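Local coordinates for 5' nucleotidase family protein (Staphylococcus aureus subsp. aureus, PDB 4Q7F) that binds a manganese ion, a magnesium ion and the ligand 3D1, as a two-domain member of the 5' nucleotidase family with a calcineurin-like phosphoesterase domain, at residues A[362-365]-A[366-370]; A[472-476]-A[477-481]; A[418-422]-A[423-427]. All blocks are in the same frame, centred on the assembly; numbering follows the deposited sequence.

Contact 1: residues A[362-365]-A[366-370]; sequences TALF and DSASG
Phe365 and Ala368 are the end residues of a type I beta turn, closed by a hydrogen bond of 2.9 Å from Ala368 N to Phe365 O. The N-H points fairly directly at its acceptor (157°), but the donor stands above the carbonyl plane of Phe365. The turn brings the methyl of Ala368 back toward the residues before it. Leu364 meets that methyl with one branch: CD1 lies 3.4 Å from Ala368 CB, closer than usual for two carbons. This branch gets there because CG is anti to the backbone N (chi1 -180°), beside the carbonyl carbon. Ala368 CB also lies 3.1 Å from Phe365 O, so the methyl is closely approached by both the Leu364 branch and the turn carbonyl. Phe365 belongs to the turn through its backbone, while its ring leads away. With chi1 at -59°, CG is anti to the carbonyl carbon. Ala363 O then lies 4.1 Å above one face of the ring, offset toward the rim. The ring lines the pocket for 3D1 and touches this ligand. Tyr384 and Phe386 meet it edge-to-face, which helps fix its place. Ser367, a middle residue of the turn, turns its OG to a hydrogen bond with Asn382 O. Arg337 NH2 hydrogen-bonds to Leu364 O, and the Leu364 side chain packs on Ile330. The turn follows strand 359-363, which lies between strands 435-438 and 469-475, and leads on to short strand 370-371.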
loop_
_atom_site.group_PDB
_atom_site.type_symbol
_atom_site.label_atom_id
_atom_site.label_comp_id
_atom_site.label_asym_id
_atom_site.label_seq_id
_atom_site.Cartn_x
_atom_site.Cartn_y
_atom_site.Cartn_z
ATOM N N THR A 362 0.194 -9.161 15.616
ATOM C CA THR A 362 0.865 -8.611 14.423
ATOM C C THR A 362 0.599 -9.489 13.221
ATOM O O THR A 362 0.368 -10.699 13.342
ATOM C CB THR A 362 2.369 -8.436 14.601
ATOM O OG1 THR A 362 2.909 -7.733 13.463
ATOM C CG2 THR A 362 3.054 -9.774 14.786
ATOM N N ALA A 363 0.595 -8.862 12.053
ATOM C CA ALA A 363 0.441 -9.587 10.814
ATOM C C ALA A 363 1.830 -10.073 10.443
ATOM O O ALA A 363 2.824 -9.608 11.016
ATOM C CB ALA A 363 -0.112 -8.677 9.728
ATOM N N LEU A 364 1.897 -11.077 9.575
ATOM C CA LEU A 364 3.170 -11.497 9.006
ATOM C C LEU A 364 3.168 -10.817 7.624
ATOM O O LEU A 364 2.363 -11.162 6.737
ATOM C CB LEU A 364 3.269 -13.007 8.857
ATOM C CG LEU A 364 4.603 -13.482 8.271
ATOM C CD1 LEU A 364 5.742 -13.222 9.245
ATOM C CD2 LEU A 364 4.513 -14.952 7.924
ATOM N N PHE A 365 4.031 -9.834 7.450
ATOM C CA PHE A 365 4.075 -9.097 6.177
ATOM C C PHE A 365 4.703 -9.911 5.007
ATOM O O PHE A 365 5.473 -10.846 5.214
ATOM C CB PHE A 365 4.694 -7.705 6.385
ATOM C CG PHE A 365 3.936 -6.862 7.389
ATOM C CD1 PHE A 365 2.664 -6.378 7.089
ATOM C CD2 PHE A 365 4.482 -6.557 8.631
ATOM C CE1 PHE A 365 1.955 -5.607 8.002
ATOM C CE2 PHE A 365 3.768 -5.790 9.556
ATOM C CZ PHE A 365 2.506 -5.317 9.242
ATOM N N ASP A 366 4.348 -9.554 3.782
ATOM C CA ASP A 366 4.793 -10.321 2.605
ATOM C C ASP A 366 6.292 -10.515 2.465
ATOM O O ASP A 366 6.739 -11.557 2.022
ATOM C CB ASP A 366 4.166 -9.745 1.340
ATOM C CG ASP A 366 2.676 -10.034 1.272
ATOM O OD1 ASP A 366 2.294 -11.210 1.493
ATOM O OD2 ASP A 366 1.891 -9.104 1.014
ATOM N N SER A 367 7.059 -9.526 2.889
ATOM C CA SER A 367 8.522 -9.605 2.831
ATOM C C SER A 367 9.156 -10.198 4.123
ATOM O O SER A 367 10.395 -10.234 4.268
ATOM C CB SER A 367 9.055 -8.198 2.597
ATOM O OG SER A 367 8.528 -7.301 3.584
ATOM N N ALA A 368 8.313 -10.673 5.044
ATOM C CA ALA A 368 8.786 -11.180 6.321
ATOM C C ALA A 368 9.334 -12.585 6.247
ATOM O O ALA A 368 8.582 -13.551 6.357
ATOM C CB ALA A 368 7.663 -11.124 7.364
ATOM N N SER A 369 10.647 -12.699 6.105
ATOM C CA SER A 369 11.310 -14.001 6.078
ATOM C C SER A 369 11.936 -14.363 7.448
ATOM O O SER A 369 12.706 -15.318 7.553
ATOM C CB SER A 369 12.370 -14.008 4.977
ATOM O OG SER A 369 13.234 -12.897 5.120
ATOM N N GLY A 370 11.594 -13.622 8.498
ATOM C CA GLY A 370 12.149 -13.891 9.822
ATOM C C GLY A 370 13.595 -13.444 9.926
ATOM O O GLY A 370 14.098 -12.720 9.051
#

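Contact 2: residues A[472-476]-A[477-481]; sequences ICVNN and YRAVG. With 3D1 ((2R,3S,5R)-5-(6-amino-9H-purin-9-yl)-tetrahydro-2-(hydroxymethyl)furan-3-ol), chain D.
Tyr477 and Asn475 meet beside the ligand, with Tyr477 CB 3.1 Å from Asn475 OD1. Both residues line the pocket for 3D1. The tyrosine presents a ring face: 3D1 C5 lies 3.4 Å above the plane, over the ring centre. The ring reaches out from the helix toward 3D1 because chi1 of -176° sets CG opposite the backbone N. Trp170 also meets the Tyr477 ring, with planes at about 10°. Asn475 ND2 comes no nearer to 3D1 than 3.8 Å, at N6, while OD1 turns back to the helix start.

Behind this first shell is an N-cap. Asn475 OD1 accepts from Arg478 N at 2.7 Å in an almost straight bond, with an N-H...O angle of 173°. The bond holds the amide in a fixed rotation at the pocket wall. The Arg478 chain, bent at chi2, passes alongside the cap, its CG 3.6 Å from Asn475 OD1. Its NH1 reaches the edge of the Tyr477 ring, in the ring plane. Farther out, NE forms a salt bridge with Asp435 and NH2 bonds to Phe432 O. Asn476 OD1 accepts from Thr389 N.

Ala479 N bonds to Asn475 O at 3.0 Å and completes the first helical turn. On the far side from the ligand, Val474 CG2 packs on Ala479 CB at 4.1 Å. A Schellman motif ends the helix, with Gly481 as the C-prime residue at positive phi. Helix 476-479 directly continues strand 469-475, which runs between strand 359-363, parallel to it, and strand 390-396, antiparallel.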
loop_
_atom_site.group_PDB
_atom_site.type_symbol
_atom_site.label_atom_id
_atom_site.label_comp_id
_atom_site.label_asym_id
_atom_site.label_seq_id
_atom_site.Cartn_x
_atom_site.Cartn_y
_atom_site.Cartn_z
ATOM N N ILE A 472 -5.163 -4.936 24.625
ATOM C CA ILE A 472 -4.499 -5.509 23.490
ATOM C C ILE A 472 -3.626 -4.473 22.800
ATOM O O ILE A 472 -4.020 -3.327 22.617
ATOM C CB ILE A 472 -5.511 -6.171 22.510
ATOM C CG1 ILE A 472 -4.791 -6.886 21.374
ATOM C CG2 ILE A 472 -6.502 -5.152 21.954
ATOM C CD1 ILE A 472 -5.713 -7.738 20.514
ATOM N N CYS A 473 -2.409 -4.882 22.506
ATOM C CA CYS A 473 -1.470 -4.042 21.742
ATOM C C CYS A 473 -1.670 -4.344 20.264
ATOM O O CYS A 473 -1.493 -5.503 19.815
ATOM C CB CYS A 473 -0.032 -4.362 22.135
ATOM S SG CYS A 473 1.166 -3.277 21.366
ATOM N N VAL A 474 -2.065 -3.322 19.503
ATOM C CA VAL A 474 -2.238 -3.452 18.071
ATOM C C VAL A 474 -1.457 -2.329 17.398
ATOM O O VAL A 474 -1.036 -1.361 18.057
ATOM C CB VAL A 474 -3.716 -3.396 17.652
ATOM C CG1 VAL A 474 -4.522 -4.392 18.480
ATOM C CG2 VAL A 474 -4.287 -1.989 17.813
ATOM N N ASN A 475 -1.220 -2.448 16.093
ATOM C CA ASN A 475 -0.532 -1.329 15.394
ATOM C C ASN A 475 -1.519 -0.200 15.060
ATOM O O ASN A 475 -2.738 -0.402 15.148
ATOM C CB ASN A 475 0.247 -1.817 14.192
ATOM C CG ASN A 475 -0.631 -2.376 13.080
ATOM O OD1 ASN A 475 -1.654 -1.815 12.722
ATOM N ND2 ASN A 475 -0.168 -3.431 12.473
ATOM N N ASN A 476 -1.018 0.970 14.673
ATOM C CA ASN A 476 -1.913 2.108 14.428
ATOM C C ASN A 476 -2.885 1.879 13.278
ATOM O O ASN A 476 -4.001 2.430 13.280
ATOM C CB ASN A 476 -1.146 3.395 14.192
ATOM C CG ASN A 476 -0.389 3.387 12.903
ATOM O OD1 ASN A 476 0.607 2.685 12.763
ATOM N ND2 ASN A 476 -0.839 4.185 11.957
ATOM N N TYR A 477 -2.466 1.055 12.322
ATOM C CA TYR A 477 -3.298 0.706 11.159
ATOM C C TYR A 477 -4.521 -0.015 11.679
ATOM O O TYR A 477 -5.655 0.359 11.382
ATOM C CB TYR A 477 -2.497 -0.206 10.207
ATOM C CG TYR A 477 -3.164 -0.594 8.916
ATOM C CD1 TYR A 477 -3.134 0.265 7.819
ATOM C CD2 TYR A 477 -3.758 -1.839 8.767
ATOM C CE1 TYR A 477 -3.722 -0.082 6.624
ATOM C CE2 TYR A 477 -4.347 -2.214 7.565
ATOM C CZ TYR A 477 -4.317 -1.325 6.495
ATOM O OH TYR A 477 -4.872 -1.674 5.297
ATOM N N ARG A 478 -4.285 -1.063 12.462
ATOM C CA ARG A 478 -5.391 -1.793 13.068
ATOM C C ARG A 478 -6.272 -0.919 13.976
ATOM O O ARG A 478 -7.489 -1.062 13.950
ATOM C CB ARG A 478 -4.872 -2.965 13.869
ATOM C CG ARG A 478 -4.381 -4.098 13.024
ATOM C CD ARG A 478 -5.519 -4.903 12.418
ATOM N NE ARG A 478 -4.937 -6.046 11.734
ATOM C CZ ARG A 478 -4.621 -6.107 10.445
ATOM N NH1 ARG A 478 -4.873 -5.102 9.596
ATOM N NH2 ARG A 478 -4.047 -7.204 9.999
ATOM N N ALA A 479 -5.657 -0.035 14.774
ATOM C CA ALA A 479 -6.371 0.832 15.706
ATOM C C ALA A 479 -7.491 1.660 15.079
ATOM O O ALA A 479 -8.516 1.901 15.737
ATOM C CB ALA A 479 -5.399 1.733 16.473
ATOM N N VAL A 480 -7.318 2.096 13.831
ATOM C CA VAL A 480 -8.367 2.842 13.141
ATOM C C VAL A 480 -9.218 1.959 12.204
ATOM O O VAL A 480 -9.978 2.465 11.386
ATOM C CB VAL A 480 -7.798 4.056 12.371
ATOM C CG1 VAL A 480 -7.215 5.062 13.368
ATOM C CG2 VAL A 480 -6.760 3.619 11.372
ATOM N N GLY A 481 -9.087 0.650 12.331
ATOM C CA GLY A 481 -9.910 -0.315 11.567
ATOM C C GLY A 481 -9.342 -0.942 10.297
ATOM O O GLY A 481 -10.056 -1.658 9.583
HETATM O "O5'" 3D1 D . -5.764 -1.032 1.407
HETATM C "C5'" 3D1 D . -4.794 -1.067 2.450
HETATM C "C4'" 3D1 D . -3.581 -0.231 2.080
HETATM O "O4'" 3D1 D . -2.804 -0.102 3.262
HETATM C "C1'" 3D1 D . -1.564 -0.810 3.162
HETATM N N9 3D1 D . -1.302 -1.523 4.442
HETATM C C4 3D1 D . -0.718 -0.921 5.469
HETATM N N3 3D1 D . -0.241 0.329 5.669
HETATM C C2 3D1 D . 0.315 0.665 6.848
HETATM N N1 3D1 D . 0.418 -0.204 7.890
HETATM C C6 3D1 D . -0.022 -1.481 7.818
HETATM N N6 3D1 D . 0.098 -2.317 8.887
HETATM C C5 3D1 D . -0.654 -1.915 6.554
HETATM N N7 3D1 D . -1.203 -3.046 6.067
HETATM C C8 3D1 D . -1.605 -2.801 4.794
HETATM C "C2'" 3D1 D . -1.654 -1.670 1.910
HETATM C "C3'" 3D1 D . -2.625 -0.858 1.073
HETATM O "O3'" 3D1 D . -1.884 0.174 0.386
#

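Contact 3: residues A[418-422]-A[423-427]; sequences VSVSA and DFLEP
Val420 and Leu425 pack across a 3-10 turn that follows strand 417-420, the second strand of a small beta hairpin with 411-414. Their side chains cross obliquely. Val420 CG1 is the branch in contact, 3.9 Å from Leu425 CG and equally near CD2. It points there because it is anti to the backbone N (chi1 -176°). The same methyl touches the start of the Phe424 side chain, with CB 4.2 Å away. The phenylalanine ring turns elsewhere: Ser421 CB approaches it obliquely, and Tyr410 meets it edge-to-face. Ser421 directs OG forward to the start of the 3-10 turn, where it makes a weak bond of 3.2 Å with Asp423 N. The carboxylate of Asp423 has its stronger partner outside, in a salt bridge with Lys450. Ser421 O accepts from Phe424 N at 3.0 Å, and this bond winds the 3-10 turn. The valine-leucine pair lies near Phe334 and His431, which adjoin Val420 and Leu425 respectively. Ala422 O closes the turn with two bonds: Leu425 N comes from above its carbonyl plane at 3.0 Å, and Glu426 N lies nearly along the C=O axis at 2.9 Å.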
loop_
_atom_site.group_PDB
_atom_site.type_symbol
_atom_site.label_atom_id
_atom_site.label_comp_id
_atom_site.label_asym_id
_atom_site.label_seq_id
_atom_site.Cartn_x
_atom_site.Cartn_y
_atom_site.Cartn_z
ATOM N N VAL A 418 -6.374 -27.274 5.185
ATOM C CA VAL A 418 -6.587 -25.897 5.536
ATOM C C VAL A 418 -5.747 -25.124 4.536
ATOM O O VAL A 418 -4.612 -25.484 4.284
ATOM C CB VAL A 418 -6.152 -25.629 6.986
ATOM C CG1 VAL A 418 -6.128 -24.140 7.304
ATOM C CG2 VAL A 418 -7.069 -26.373 7.959
ATOM N N SER A 419 -6.331 -24.107 3.927
ATOM C CA SER A 419 -5.618 -23.278 2.958
ATOM C C SER A 419 -6.054 -21.821 3.124
ATOM O O SER A 419 -6.761 -21.500 4.064
ATOM C CB SER A 419 -5.920 -23.779 1.558
ATOM O OG SER A 419 -7.320 -23.826 1.382
ATOM N N VAL A 420 -5.630 -20.942 2.212
ATOM C CA VAL A 420 -6.007 -19.544 2.286
ATOM C C VAL A 420 -7.285 -19.263 1.486
ATOM O O VAL A 420 -7.485 -19.777 0.387
ATOM C CB VAL A 420 -4.871 -18.633 1.796
ATOM C CG1 VAL A 420 -5.264 -17.171 1.975
ATOM C CG2 VAL A 420 -3.592 -18.938 2.561
ATOM N N SER A 421 -8.154 -18.447 2.061
ATOM C CA SER A 421 -9.408 -18.091 1.443
ATOM C C SER A 421 -9.223 -17.238 0.193
ATOM O O SER A 421 -8.328 -16.385 0.131
ATOM C CB SER A 421 -10.271 -17.332 2.454
ATOM O OG SER A 421 -11.390 -16.746 1.833
ATOM N N ALA A 422 -10.067 -17.502 -0.808
ATOM C CA ALA A 422 -10.093 -16.742 -2.043
ATOM C C ALA A 422 -10.230 -15.256 -1.738
ATOM O O ALA A 422 -9.594 -14.419 -2.379
ATOM C CB ALA A 422 -11.258 -17.200 -2.911
ATOM N N ASP A 423 -11.072 -14.946 -0.757
ATOM C CA ASP A 423 -11.313 -13.565 -0.299
ATOM C C ASP A 423 -10.033 -12.787 0.020
ATOM O O ASP A 423 -10.009 -11.577 -0.102
ATOM C CB ASP A 423 -12.191 -13.577 0.968
ATOM C CG ASP A 423 -13.605 -14.037 0.691
ATOM O OD1 ASP A 423 -14.163 -13.651 -0.351
ATOM O OD2 ASP A 423 -14.173 -14.773 1.520
ATOM N N PHE A 424 -8.989 -13.498 0.444
ATOM C CA PHE A 424 -7.722 -12.886 0.841
ATOM C C PHE A 424 -6.628 -12.979 -0.207
ATOM O O PHE A 424 -5.511 -12.535 0.042
ATOM C CB PHE A 424 -7.243 -13.525 2.154
ATOM C CG PHE A 424 -7.963 -13.025 3.363
ATOM C CD1 PHE A 424 -9.284 -13.374 3.603
ATOM C CD2 PHE A 424 -7.312 -12.211 4.275
ATOM C CE1 PHE A 424 -9.944 -12.921 4.727
ATOM C CE2 PHE A 424 -7.959 -11.765 5.414
ATOM C CZ PHE A 424 -9.282 -12.115 5.638
ATOM N N LEU A 425 -6.956 -13.571 -1.357
ATOM C CA LEU A 425 -6.025 -13.728 -2.478
ATOM C C LEU A 425 -6.455 -12.966 -3.738
ATOM O O LEU A 425 -5.609 -12.500 -4.476
ATOM C CB LEU A 425 -5.890 -15.208 -2.837
ATOM C CG LEU A 425 -5.327 -16.137 -1.757
ATOM C CD1 LEU A 425 -5.427 -17.590 -2.209
ATOM C CD2 LEU A 425 -3.888 -15.757 -1.444
ATOM N N GLU A 426 -7.765 -12.866 -3.980
ATOM C CA GLU A 426 -8.295 -12.206 -5.178
ATOM C C GLU A 426 -9.108 -10.957 -4.836
ATOM O O GLU A 426 -9.757 -10.909 -3.798
ATOM C CB GLU A 426 -9.193 -13.163 -5.978
ATOM C CG GLU A 426 -8.535 -14.464 -6.432
ATOM C CD GLU A 426 -7.363 -14.280 -7.383
ATOM O OE1 GLU A 426 -7.328 -13.284 -8.149
ATOM O OE2 GLU A 426 -6.479 -15.162 -7.387
ATOM N N PRO A 427 -9.065 -9.933 -5.710
ATOM C CA PRO A 427 -8.276 -9.896 -6.947
ATOM C C PRO A 427 -6.766 -9.924 -6.676
ATOM O O PRO A 427 -6.001 -10.360 -7.528
ATOM C CB PRO A 427 -8.700 -8.579 -7.610
ATOM C CG PRO A 427 -9.372 -7.780 -6.547
ATOM C CD PRO A 427 -9.965 -8.774 -5.593
#

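All three contacts lie in the 5'-nucleotidase C-terminal domain. In sequence the order is contact 1, contact 3, contact 2. Contacts 1 and 2 have centres about 17 Å apart and follow neighbouring parallel strands of one mixed sheet, 359-363 and 469-475. They touch where Ala363 CB meets Arg478 NH2 at 4.2 Å. Both line the 3D1 pocket from the ends of these strands. Contact 3 begins on strand 417-420 of a separate two-stranded hairpin and runs into the loop after it. Its centre is about 17 Å from that of contact 1 and 23 Å from that of contact 2. It touches neither, and its Phe424 side chain stays about 11 Å from 3D1. His431 neighbours both Asp366 and Leu425.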